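Local coordinates for DNA processing protein DprA (Streptococcus pneumoniae, PDB 3UQZ), which helps load RecA recombinase onto single-stranded DNA during natural transformation, binding single-stranded DNA cooperatively and protecting it from nucleases, at residues A[10-15]-A[91-96]; A[123-128]-A[245-250]; A[137-142]-A[214-219]; A[163-168]-A[179-184]; A[229-234]-A[260-265]. All coordinates share one frame; numbering follows the deposited sequence.

Interaction 1. Residues A[10-15]-A[91-96]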
# COMPACT_ATOMS: atom_id res chain seq x y z
N LYS A 10 41.80 -10.50 17.56
CA LYS A 10 42.29 -11.32 18.67
C LYS A 10 41.33 -11.29 19.88
O LYS A 10 41.15 -12.32 20.53
CB LYS A 10 43.73 -10.94 19.05
CG LYS A 10 44.45 -12.00 19.87
CD LYS A 10 45.89 -11.61 20.14
CE LYS A 10 46.54 -12.56 21.12
NZ LYS A 10 47.89 -12.10 21.50
N LEU A 11 40.67 -10.13 20.15
CA LEU A 11 39.68 -9.98 21.23
C LEU A 11 38.41 -10.78 20.93
O LEU A 11 37.84 -11.39 21.83
CB LEU A 11 39.35 -8.50 21.52
CG LEU A 11 40.48 -7.62 22.09
CD1 LEU A 11 40.04 -6.19 22.18
CD2 LEU A 11 40.90 -8.07 23.46
N LYS A 12 37.97 -10.79 19.66
CA LYS A 12 36.81 -11.56 19.19
C LYS A 12 37.11 -13.06 19.36
O LYS A 12 36.26 -13.80 19.85
CB LYS A 12 36.51 -11.25 17.71
CG LYS A 12 35.41 -10.21 17.52
CD LYS A 12 35.07 -9.93 16.06
CE LYS A 12 33.67 -9.36 15.97
NZ LYS A 12 33.46 -8.64 14.70
N LYS A 13 38.35 -13.48 19.04
CA LYS A 13 38.84 -14.85 19.18
C LYS A 13 39.03 -15.29 20.64
O LYS A 13 39.07 -16.49 20.91
CB LYS A 13 40.14 -15.04 18.38
CG LYS A 13 39.91 -15.10 16.88
CD LYS A 13 39.72 -16.54 16.42
CE LYS A 13 39.00 -16.60 15.10
NZ LYS A 13 38.77 -18.00 14.68
N SER A 14 39.14 -14.33 21.57
CA SER A 14 39.32 -14.60 22.99
C SER A 14 37.97 -14.73 23.69
O SER A 14 37.93 -15.09 24.87
CB SER A 14 40.16 -13.51 23.64
OG SER A 14 41.41 -13.35 22.98
N GLY A 15 36.89 -14.45 22.97
CA GLY A 15 35.53 -14.58 23.47
C GLY A 15 34.75 -13.30 23.69
O GLY A 15 33.63 -13.36 24.22
N ALA A 91 27.10 -1.60 15.99
CA ALA A 91 27.79 -1.41 14.72
C ALA A 91 28.97 -2.40 14.60
O ALA A 91 29.67 -2.61 15.59
CB ALA A 91 28.30 0.01 14.63
N PRO A 92 29.17 -3.08 13.45
CA PRO A 92 30.30 -4.03 13.33
C PRO A 92 31.61 -3.36 13.67
O PRO A 92 31.91 -2.27 13.18
CB PRO A 92 30.25 -4.51 11.87
CG PRO A 92 29.40 -3.55 11.18
CD PRO A 92 28.42 -3.00 12.18
N VAL A 93 32.34 -3.96 14.59
CA VAL A 93 33.60 -3.43 15.08
C VAL A 93 34.77 -3.66 14.09
O VAL A 93 35.67 -2.82 13.98
CB VAL A 93 33.83 -3.92 16.52
CG1 VAL A 93 34.83 -5.06 16.62
CG2 VAL A 93 34.15 -2.77 17.44
N LEU A 94 34.72 -4.77 13.32
CA LEU A 94 35.72 -5.15 12.33
C LEU A 94 35.02 -5.85 11.16
O LEU A 94 34.18 -6.72 11.38
CB LEU A 94 36.79 -6.06 12.98
CG LEU A 94 37.92 -6.63 12.09
CD1 LEU A 94 39.01 -5.62 11.84
CD2 LEU A 94 38.52 -7.88 12.70
N LEU A 95 35.37 -5.46 9.92
CA LEU A 95 34.82 -6.04 8.68
C LEU A 95 35.93 -6.44 7.72
O LEU A 95 36.78 -5.62 7.38
CB LEU A 95 33.84 -5.09 7.94
CG LEU A 95 32.45 -4.87 8.55
CD1 LEU A 95 31.79 -3.64 7.97
CD2 LEU A 95 31.56 -6.08 8.37
N PHE A 96 35.89 -7.70 7.26
CA PHE A 96 36.79 -8.24 6.26
C PHE A 96 36.12 -8.01 4.92
O PHE A 96 34.89 -8.03 4.85
CB PHE A 96 37.03 -9.73 6.46
CG PHE A 96 37.78 -10.04 7.73
CD1 PHE A 96 39.17 -9.99 7.76
CD2 PHE A 96 37.10 -10.40 8.88
CE1 PHE A 96 39.86 -10.29 8.94
CE2 PHE A 96 37.80 -10.70 10.05
CZ PHE A 96 39.17 -10.65 10.07

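Interaction 2. Residues A[123-128]-A[245-250]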
# COMPACT_ATOMS: atom_id res chain seq x y z
N LYS A 123 10.79 -9.87 -11.06
CA LYS A 123 10.60 -8.89 -12.14
C LYS A 123 10.26 -7.49 -11.57
O LYS A 123 10.63 -6.48 -12.17
CB LYS A 123 9.53 -9.35 -13.15
CG LYS A 123 9.88 -10.59 -13.97
CD LYS A 123 10.42 -10.28 -15.36
CE LYS A 123 11.21 -11.45 -15.92
NZ LYS A 123 12.04 -11.04 -17.08
N SER A 124 9.58 -7.46 -10.40
CA SER A 124 9.20 -6.23 -9.69
C SER A 124 10.46 -5.50 -9.22
O SER A 124 10.58 -4.30 -9.43
CB SER A 124 8.32 -6.54 -8.49
OG SER A 124 7.19 -7.32 -8.87
N VAL A 125 11.40 -6.25 -8.62
CA VAL A 125 12.69 -5.75 -8.11
C VAL A 125 13.52 -5.21 -9.27
O VAL A 125 14.03 -4.09 -9.19
CB VAL A 125 13.42 -6.85 -7.30
CG1 VAL A 125 14.84 -6.43 -6.95
CG2 VAL A 125 12.66 -7.18 -6.04
N GLU A 126 13.60 -5.98 -10.37
CA GLU A 126 14.32 -5.62 -11.60
C GLU A 126 13.80 -4.31 -12.19
O GLU A 126 14.60 -3.46 -12.57
CB GLU A 126 14.25 -6.77 -12.61
CG GLU A 126 15.12 -6.54 -13.84
CD GLU A 126 14.96 -7.54 -14.98
OE1 GLU A 126 13.86 -8.12 -15.15
OE2 GLU A 126 15.95 -7.71 -15.73
N LYS A 127 12.46 -4.13 -12.24
CA LYS A 127 11.79 -2.94 -12.76
C LYS A 127 12.12 -1.71 -11.90
O LYS A 127 12.52 -0.68 -12.45
CB LYS A 127 10.27 -3.17 -12.86
CG LYS A 127 9.49 -2.04 -13.53
CD LYS A 127 7.99 -2.30 -13.49
CE LYS A 127 7.16 -1.17 -14.03
NZ LYS A 127 6.96 -0.10 -13.02
N VAL A 128 11.98 -1.82 -10.56
CA VAL A 128 12.30 -0.75 -9.61
C VAL A 128 13.80 -0.35 -9.71
O VAL A 128 14.09 0.84 -9.80
CB VAL A 128 11.86 -1.08 -8.15
CG1 VAL A 128 12.29 0.01 -7.16
CG2 VAL A 128 10.35 -1.30 -8.08
N PHE A 245 10.88 1.33 1.62
CA PHE A 245 10.15 1.42 0.37
C PHE A 245 9.62 0.05 0.04
O PHE A 245 10.39 -0.84 -0.32
CB PHE A 245 11.07 1.95 -0.75
CG PHE A 245 11.79 3.23 -0.43
CD1 PHE A 245 11.12 4.45 -0.45
CD2 PHE A 245 13.14 3.23 -0.09
CE1 PHE A 245 11.78 5.64 -0.14
CE2 PHE A 245 13.80 4.42 0.23
CZ PHE A 245 13.12 5.61 0.21
N ALA A 246 8.30 -0.15 0.20
CA ALA A 246 7.69 -1.46 -0.04
C ALA A 246 7.01 -1.58 -1.39
O ALA A 246 6.25 -0.69 -1.79
CB ALA A 246 6.75 -1.81 1.09
N ILE A 247 7.30 -2.68 -2.11
CA ILE A 247 6.70 -3.00 -3.41
C ILE A 247 5.44 -3.84 -3.13
O ILE A 247 5.56 -4.90 -2.50
CB ILE A 247 7.70 -3.73 -4.36
CG1 ILE A 247 8.95 -2.86 -4.66
CG2 ILE A 247 7.00 -4.16 -5.67
CD1 ILE A 247 10.18 -3.64 -5.16
N PRO A 248 4.24 -3.38 -3.56
CA PRO A 248 3.02 -4.17 -3.29
C PRO A 248 2.86 -5.37 -4.22
O PRO A 248 3.58 -5.49 -5.22
CB PRO A 248 1.89 -3.16 -3.48
CG PRO A 248 2.42 -2.18 -4.47
CD PRO A 248 3.92 -2.14 -4.30
N GLY A 249 1.93 -6.24 -3.87
CA GLY A 249 1.60 -7.42 -4.65
C GLY A 249 0.17 -7.87 -4.42
O GLY A 249 -0.63 -7.13 -3.84
N SER A 250 -0.14 -9.11 -4.86
CA SER A 250 -1.44 -9.75 -4.70
C SER A 250 -1.73 -9.94 -3.22
O SER A 250 -0.81 -10.20 -2.46
CB SER A 250 -1.44 -11.10 -5.41
OG SER A 250 -2.52 -11.93 -5.01

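Interaction 3. Residues A[137-142]-A[214-219]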
# COMPACT_ATOMS: atom_id res chain seq x y z
N VAL A 137 23.96 2.57 -5.18
CA VAL A 137 24.66 1.29 -5.05
C VAL A 137 23.65 0.33 -4.40
O VAL A 137 23.04 0.66 -3.37
CB VAL A 137 25.97 1.40 -4.21
CG1 VAL A 137 26.61 0.04 -3.97
CG2 VAL A 137 26.96 2.34 -4.87
N ILE A 138 23.45 -0.84 -5.03
CA ILE A 138 22.51 -1.84 -4.53
C ILE A 138 23.19 -2.71 -3.48
O ILE A 138 24.11 -3.49 -3.79
CB ILE A 138 21.87 -2.67 -5.70
CG1 ILE A 138 21.19 -1.77 -6.78
CG2 ILE A 138 20.94 -3.79 -5.19
CD1 ILE A 138 20.20 -0.70 -6.32
N VAL A 139 22.74 -2.57 -2.22
CA VAL A 139 23.28 -3.35 -1.11
C VAL A 139 22.32 -4.49 -0.79
O VAL A 139 21.15 -4.25 -0.53
CB VAL A 139 23.62 -2.49 0.13
CG1 VAL A 139 24.32 -3.34 1.19
CG2 VAL A 139 24.49 -1.29 -0.25
N SER A 140 22.82 -5.74 -0.84
CA SER A 140 22.03 -6.93 -0.52
C SER A 140 22.91 -8.05 0.04
O SER A 140 24.12 -7.87 0.12
CB SER A 140 21.21 -7.38 -1.73
OG SER A 140 20.08 -8.12 -1.29
N GLY A 141 22.31 -9.17 0.44
CA GLY A 141 23.02 -10.26 1.10
C GLY A 141 23.33 -11.54 0.37
O GLY A 141 23.65 -12.55 1.02
N LEU A 142 23.25 -11.54 -0.95
CA LEU A 142 23.59 -12.70 -1.80
C LEU A 142 22.73 -13.97 -1.59
O LEU A 142 23.08 -15.03 -2.12
CB LEU A 142 25.10 -13.01 -1.66
CG LEU A 142 25.95 -13.22 -2.90
CD1 LEU A 142 25.38 -12.56 -4.14
CD2 LEU A 142 27.33 -12.73 -2.64
N GLY A 214 22.00 -0.94 8.06
CA GLY A 214 22.87 0.09 8.63
C GLY A 214 23.71 0.88 7.65
O GLY A 214 23.93 2.08 7.84
N LEU A 215 24.17 0.22 6.58
CA LEU A 215 24.97 0.80 5.51
C LEU A 215 24.19 1.85 4.69
O LEU A 215 24.79 2.76 4.14
CB LEU A 215 25.38 -0.35 4.57
CG LEU A 215 26.85 -0.60 4.20
CD1 LEU A 215 27.83 -0.04 5.21
CD2 LEU A 215 27.10 -2.08 3.98
N CYS A 216 22.85 1.71 4.60
CA CYS A 216 21.98 2.52 3.74
C CYS A 216 21.00 3.48 4.41
O CYS A 216 20.60 3.27 5.56
CB CYS A 216 21.27 1.62 2.74
SG CYS A 216 22.23 0.17 2.24
N ARG A 217 20.57 4.50 3.65
CA ARG A 217 19.59 5.51 4.09
C ARG A 217 18.14 5.05 3.83
O ARG A 217 17.20 5.65 4.37
CB ARG A 217 19.86 6.87 3.41
CG ARG A 217 21.27 7.42 3.62
CD ARG A 217 21.39 8.26 4.87
NE ARG A 217 21.60 9.68 4.54
CZ ARG A 217 22.79 10.25 4.38
NH1 ARG A 217 23.91 9.54 4.49
NH2 ARG A 217 22.87 11.55 4.10
N GLY A 218 17.99 4.00 3.02
CA GLY A 218 16.71 3.40 2.68
C GLY A 218 16.79 1.92 2.38
O GLY A 218 17.83 1.43 1.93
N VAL A 219 15.69 1.19 2.63
CA VAL A 219 15.57 -0.25 2.39
C VAL A 219 14.38 -0.50 1.46
O VAL A 219 13.28 -0.05 1.75
CB VAL A 219 15.45 -1.10 3.70
CG1 VAL A 219 15.43 -2.59 3.40
CG2 VAL A 219 16.57 -0.77 4.68

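Interaction 4. Residues A[163-168]-A[179-184]. With SO4 (sulfate ion), chain E.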
# COMPACT_ATOMS: atom_id res chain seq x y z
N ALA A 163 27.68 -6.81 -1.52
CA ALA A 163 27.13 -8.01 -0.89
C ALA A 163 27.65 -8.13 0.55
O ALA A 163 28.85 -7.94 0.80
CB ALA A 163 27.49 -9.26 -1.66
N VAL A 164 26.75 -8.39 1.51
CA VAL A 164 27.09 -8.59 2.93
C VAL A 164 26.76 -10.08 3.20
O VAL A 164 25.61 -10.49 3.09
CB VAL A 164 26.35 -7.60 3.88
CG1 VAL A 164 26.83 -7.72 5.32
CG2 VAL A 164 26.51 -6.16 3.39
N ILE A 165 27.79 -10.90 3.42
CA ILE A 165 27.59 -12.34 3.61
C ILE A 165 27.53 -12.81 5.07
O ILE A 165 27.87 -12.05 5.99
CB ILE A 165 28.60 -13.16 2.75
CG1 ILE A 165 30.07 -12.82 3.09
CG2 ILE A 165 28.28 -12.99 1.25
CD1 ILE A 165 31.13 -13.75 2.48
N GLY A 166 27.05 -14.04 5.26
CA GLY A 166 26.94 -14.69 6.56
C GLY A 166 27.91 -15.84 6.76
O GLY A 166 27.67 -16.74 7.57
N THR A 167 29.01 -15.85 5.98
CA THR A 167 30.07 -16.86 6.00
C THR A 167 31.44 -16.15 5.83
O THR A 167 31.48 -14.92 5.70
CB THR A 167 29.90 -17.85 4.82
OG1 THR A 167 30.24 -17.19 3.60
CG2 THR A 167 28.54 -18.49 4.75
N GLY A 168 32.52 -16.95 5.79
CA GLY A 168 33.86 -16.45 5.52
C GLY A 168 33.94 -16.12 4.04
O GLY A 168 33.14 -16.64 3.25
N ARG A 179 29.65 -18.37 -8.34
CA ARG A 179 30.10 -17.54 -9.46
C ARG A 179 29.77 -16.07 -9.28
O ARG A 179 30.61 -15.22 -9.59
CB ARG A 179 29.59 -18.06 -10.82
CG ARG A 179 30.15 -19.43 -11.23
CD ARG A 179 31.45 -19.31 -11.97
NE ARG A 179 31.92 -20.62 -12.42
CZ ARG A 179 32.82 -21.35 -11.77
NH1 ARG A 179 33.35 -20.93 -10.63
NH2 ARG A 179 33.19 -22.52 -12.26
N LEU A 180 28.55 -15.77 -8.77
CA LEU A 180 28.09 -14.40 -8.50
C LEU A 180 28.88 -13.78 -7.34
O LEU A 180 29.26 -12.62 -7.44
CB LEU A 180 26.57 -14.38 -8.24
CG LEU A 180 25.88 -13.02 -8.09
CD1 LEU A 180 25.96 -12.21 -9.38
CD2 LEU A 180 24.44 -13.20 -7.70
N GLN A 181 29.16 -14.56 -6.26
CA GLN A 181 29.94 -14.08 -5.12
C GLN A 181 31.38 -13.79 -5.55
O GLN A 181 31.94 -12.75 -5.17
CB GLN A 181 29.92 -15.10 -3.95
CG GLN A 181 30.52 -14.53 -2.66
CD GLN A 181 30.46 -15.47 -1.49
OE1 GLN A 181 29.41 -16.01 -1.15
NE2 GLN A 181 31.59 -15.64 -0.82
N ASP A 182 31.97 -14.70 -6.35
CA ASP A 182 33.32 -14.58 -6.89
C ASP A 182 33.45 -13.34 -7.76
O ASP A 182 34.42 -12.60 -7.60
CB ASP A 182 33.73 -15.83 -7.68
CG ASP A 182 34.26 -16.97 -6.84
OD1 ASP A 182 34.98 -16.70 -5.85
OD2 ASP A 182 34.04 -18.14 -7.23
N TYR A 183 32.45 -13.09 -8.64
CA TYR A 183 32.43 -11.93 -9.53
C TYR A 183 32.27 -10.63 -8.77
O TYR A 183 32.99 -9.67 -9.07
CB TYR A 183 31.37 -12.07 -10.64
CG TYR A 183 31.26 -10.83 -11.49
CD1 TYR A 183 32.29 -10.47 -12.37
CD2 TYR A 183 30.20 -9.94 -11.34
CE1 TYR A 183 32.23 -9.29 -13.10
CE2 TYR A 183 30.13 -8.76 -12.07
CZ TYR A 183 31.14 -8.44 -12.96
OH TYR A 183 31.10 -7.27 -13.68
N ILE A 184 31.32 -10.58 -7.80
CA ILE A 184 31.09 -9.41 -6.97
C ILE A 184 32.38 -9.10 -6.20
O ILE A 184 32.76 -7.94 -6.10
CB ILE A 184 29.81 -9.52 -6.09
CG1 ILE A 184 28.54 -9.47 -6.96
CG2 ILE A 184 29.75 -8.43 -4.98
CD1 ILE A 184 27.29 -9.98 -6.25
S SO4 E . 36.35 -23.40 -10.07
O1 SO4 E . 35.92 -22.19 -9.34
O2 SO4 E . 37.70 -23.23 -10.57
O3 SO4 E . 36.33 -24.55 -9.17
O4 SO4 E . 35.42 -23.68 -11.18
O HOH W 1 28.34 -16.70 1.58

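Interaction 5. Residues A[229-234]-A[260-265]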
# COMPACT_ATOMS: atom_id res chain seq x y z
N GLY A 229 12.28 -12.96 7.69
CA GLY A 229 13.55 -12.29 7.96
C GLY A 229 13.60 -10.88 7.39
O GLY A 229 14.11 -9.98 8.05
N SER A 230 13.03 -10.69 6.18
CA SER A 230 12.97 -9.41 5.46
C SER A 230 12.17 -8.37 6.25
O SER A 230 12.57 -7.21 6.32
CB SER A 230 12.39 -9.59 4.07
OG SER A 230 12.44 -10.93 3.62
N LEU A 231 11.05 -8.81 6.87
CA LEU A 231 10.17 -7.97 7.68
C LEU A 231 10.90 -7.48 8.92
O LEU A 231 10.82 -6.30 9.24
CB LEU A 231 8.89 -8.75 8.05
CG LEU A 231 7.83 -8.01 8.88
CD1 LEU A 231 7.05 -7.03 8.05
CD2 LEU A 231 6.88 -8.98 9.51
N ILE A 232 11.64 -8.40 9.59
CA ILE A 232 12.45 -8.12 10.79
C ILE A 232 13.51 -7.05 10.49
O ILE A 232 13.65 -6.11 11.27
CB ILE A 232 13.01 -9.44 11.42
CG1 ILE A 232 11.86 -10.29 12.04
CG2 ILE A 232 14.10 -9.16 12.47
CD1 ILE A 232 12.14 -11.80 12.19
N THR A 233 14.19 -7.16 9.33
CA THR A 233 15.20 -6.21 8.83
C THR A 233 14.57 -4.81 8.67
O THR A 233 15.18 -3.83 9.09
CB THR A 233 15.81 -6.74 7.51
OG1 THR A 233 16.32 -8.06 7.72
CG2 THR A 233 16.91 -5.87 6.97
N CYS A 234 13.36 -4.73 8.10
CA CYS A 234 12.62 -3.49 7.85
C CYS A 234 12.09 -2.85 9.12
O CYS A 234 12.16 -1.63 9.27
CB CYS A 234 11.51 -3.70 6.83
SG CYS A 234 12.12 -4.10 5.17
N HIS A 260 2.75 -5.21 2.75
CA HIS A 260 1.44 -4.60 2.98
C HIS A 260 1.30 -4.12 4.40
O HIS A 260 0.83 -3.00 4.61
CB HIS A 260 0.31 -5.56 2.57
CG HIS A 260 0.29 -5.89 1.11
ND1 HIS A 260 -0.39 -6.99 0.64
CD2 HIS A 260 0.85 -5.24 0.06
CE1 HIS A 260 -0.21 -6.99 -0.67
NE2 HIS A 260 0.53 -5.96 -1.07
N HIS A 261 1.76 -4.92 5.38
CA HIS A 261 1.75 -4.58 6.80
C HIS A 261 2.64 -3.35 7.04
O HIS A 261 2.22 -2.44 7.76
CB HIS A 261 2.21 -5.78 7.65
CG HIS A 261 2.41 -5.47 9.10
ND1 HIS A 261 1.33 -5.38 9.97
CD2 HIS A 261 3.55 -5.24 9.79
CE1 HIS A 261 1.85 -5.10 11.16
NE2 HIS A 261 3.18 -5.01 11.10
N LEU A 262 3.84 -3.31 6.40
CA LEU A 262 4.79 -2.21 6.51
C LEU A 262 4.21 -0.90 5.99
O LEU A 262 4.37 0.13 6.65
CB LEU A 262 6.12 -2.55 5.80
CG LEU A 262 7.10 -3.47 6.55
CD1 LEU A 262 8.02 -4.19 5.58
CD2 LEU A 262 7.89 -2.71 7.60
N ILE A 263 3.53 -0.94 4.82
CA ILE A 263 2.87 0.22 4.20
C ILE A 263 1.79 0.77 5.15
O ILE A 263 1.72 1.99 5.36
CB ILE A 263 2.33 -0.08 2.77
CG1 ILE A 263 3.48 -0.32 1.79
CG2 ILE A 263 1.40 1.04 2.27
CD1 ILE A 263 3.12 -1.12 0.55
N GLN A 264 1.00 -0.13 5.76
CA GLN A 264 -0.05 0.23 6.72
C GLN A 264 0.56 0.93 7.92
O GLN A 264 0.00 1.92 8.40
CB GLN A 264 -0.83 -1.01 7.17
CG GLN A 264 -1.74 -1.59 6.08
CD GLN A 264 -2.42 -2.88 6.48
OE1 GLN A 264 -1.90 -3.69 7.27
NE2 GLN A 264 -3.56 -3.14 5.88
N GLU A 265 1.75 0.46 8.36
CA GLU A 265 2.50 0.98 9.50
C GLU A 265 3.30 2.28 9.22
O GLU A 265 3.93 2.81 10.13
CB GLU A 265 3.39 -0.10 10.13
CG GLU A 265 2.63 -1.20 10.86
CD GLU A 265 1.76 -0.78 12.04
OE1 GLU A 265 2.16 0.14 12.78
OE2 GLU A 265 0.68 -1.39 12.22

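Interaction 1. Residues A[10-15]-A[91-96]
Helix 5-13 faces the start of strand 94-99 with the backbones well separated, the CA atoms of Lys12 and Leu94 being 9.5 Å apart. One long side chain spans the distance. The CA-CB bond of Lys12 points toward segment 91-96, and beyond CG the chain is extended, which brings NZ close to Val93 and Leu94. Lys12 NZ stands 3.9 Å from Leu94 O, too far for a hydrogen bond, and 4.3 Å from Val93 CG1. Val93 and Leu94 both direct their CA-CB bonds toward the helix; their side chains also pack on Ile8. Gly15, with positive phi, makes the Schellman motif, and Gly15 N binds Lys12 O at 3.2 Å. Ser14 OG reaches back to Lys10 O at 2.7 Å. The contact joins the sterile alpha motif region to strand 94-99 of the sheet in the Rossmann-like part. Asn18 adds side-chain bonds to the backbone of Ala91 and Val93. Across the two segments the amino end of Lys12 comes near a carbonyl oxygen and a valine methyl, with no hydrogen bond. The ammonium group also makes a long, weak ion pair with Glu193, so its charge probably adds only a modest electrostatic pull.

Interaction 2. Residues A[123-128]-A[245-250]
Ile247 packs on Ser124, Val125 and Val128, joining helix 119-130 to the segment that leaves strand 243-246 in the Rossmann-like fold. The CA atoms of Ser124 and Ile247 are 7.5 Å apart. Ile247 points its CA-CB bond toward the helix and splits there into two branches. Ile247 CG2 lies opposite the backbone N and meets Ser124 CB at 3.9 Å. CG1 lies opposite the carbonyl carbon (chi1 -60°), and the extended chi2 carries CD1 on to the two valines. Val128 supplies CG2, the methyl placed beside its own backbone N, and presents it to both CG1 and CD1 of Ile247. These two side chains run past one another in opposite directions. Val125 stands off more, with Val125 CG2 4.4 Å from Ile247 CD1. Ser124 takes part through its carbon. Its OG is hydrogen-bonded to Gln120 O, one turn earlier in the helix. Ile247 also packs on Ile220 and Ala222 of strand 218-222. The second subunit comes close as well: its Leu252 packs on Ser124 and its Ile251 on Ile247. The contact borders the subunit interface of this assembly, probably the dimer whose formation is crucial for loading RecA. The closest pair across the two segments is Val128 CG2 and Ile247 CD1, at 3.7 Å.

Interaction 3. Residues A[137-142]-A[214-219]
Val139 meets Leu215 and Cys216 with its whole branched side chain. Contact begins at the root, with Val139 CB 3.7 Å from Cys216 SG. From there the two methyls part. Val139 CG1 lies opposite the backbone N (chi1 -174°) and runs to Leu215 CD2 at 4.1 Å. Val139 CG2 takes the sulfur, with Cys216 SG again 3.7 Å away. The sulfur therefore rests against CB and CG2 together, while the leucine methyl has the other branch. Leu215 crosses the valine at about a right angle and touches it through CD2. Cys216 reaches in differently. Its SG is set roughly opposite its own carbonyl carbon, which directs it at the valine. All three residues are buried, and no hydrogen bond links the two segments. The contact is apolar, with the thiol sulfur used as a packing surface. The backbones stay apart, the CA atoms of Val139 and Cys216 being 7.7 Å from each other. In the sheet, strand 108-113 runs between strands 137-140 and 218-222. Val139 also packs on Lys108 of that intervening strand and on Ile162 of strand 161-164. Cys216 sits in the short connection between helix 204-215 and strand 218-222. The contact thus fastens the end of that helix, and the turn after it, onto one face of the Rossmann-like sheet, while Ile138 turns to the other side and packs on helix 146-157.

Interaction 4. Residues A[163-168]-A[179-184]
Thr167 OG1 is held by two partners: a water donates to it at 2.8 Å, and it is hydrogen-bonded with the carbonyl O of Val171. The same water donates to Gln181 OE1 at 3.0 Å and so bridges the two segments. They belong to the beta-alpha-beta unit of strand 161-164, helix 178-187 and strand 189-192, a building block of the Rossmann-like fold. Gln181 leaves the helix with CG opposite its backbone N (chi1 -170°) and stays extended, which brings the amide over to Ile165. The two side chains cross at about a right angle. Ile165 CD1 lies 3.8 Å from Gln181 NE2, and Ile165 CG2 lies near OE1. The amide is held at both ends, since NE2 bonds to Val171 O. One turn nearer the C-terminal end, Ile184 CG2 rests 4.1 Å from Ala163 CB, an apolar contact between strand and helix. Ile184 continues onto Val190, the next strand. Arg179 is exposed and binds a sulfate, probably from the crystallisation liquor. The ion meets the edge of the guanidinium with two oxygens: Arg179 NH1 donates to sulfate O1 at 3.1 Å, and Arg179 NH2 donates to sulfate O4 at 2.7 Å.

Interaction 5. Residues A[229-234]-A[260-265]
Leu231 and Cys234 of helix 229-239 pack on Leu262 of helix 257-264. The short helical segments run nearly parallel, at 20°, with their axes 11.2 Å apart. Apolar contact does most of the work. Leu262 enters between the two residues. Leu262 CD1 lies 3.7 Å from Cys234 CB and 3.9 Å from Leu231 CD1, and Leu262 CD2 also touches Cys234 CB. Leu231 holds CG opposite its backbone N (chi1 -178°), which sends CD1 across to Leu262 CG. The two leucines pass each other in opposite directions. Contact with an aromatic ring is slight: Leu231 CD1 approaches the His261 ring obliquely, 4.3 Å from His261 CD2. One face of that ring has Glu265 CG above it, offset toward the rim. None of the hydrogen bonds crosses between the two segments. Gly229 O accepts from both Thr233 OG1 and Thr233 N, which arrive from opposite faces of the carbonyl plane, the hydroxyl at 2.9 Å. Beneath the helices lies the Rossmann-like sheet, and both Cys234 and Leu262 rest on Val221. Gln264 NE2 bonds to Leu269 and Asp275 of the second subunit. No polar bond ties the two helices together across this contact, so their pairing here rests chiefly on the apolar fit of three buried side chains.

Interactions 2 to 5 form one connected body around the Rossmann-like sheet. Interactions 3 and 4 join through neighbouring strands, where Ser140 O and Val164 N are 3.0 Å apart, a probable hydrogen bond. Interaction 3 meets interaction 2 in the same way, Val219 O being 2.8 Å from Phe245 N. It touches interaction 5 by packing of Val219 on Cys234. Interactions 2 and 5 interleave along the chain and probably share a bond from Gly249 N to His260 NE2. Both also touch the second subunit. Interaction 1 stands apart, its centre about 36 Å from that of interaction 2, though its nearest atoms come within about 6 Å of interactions 3 and 4 without touching.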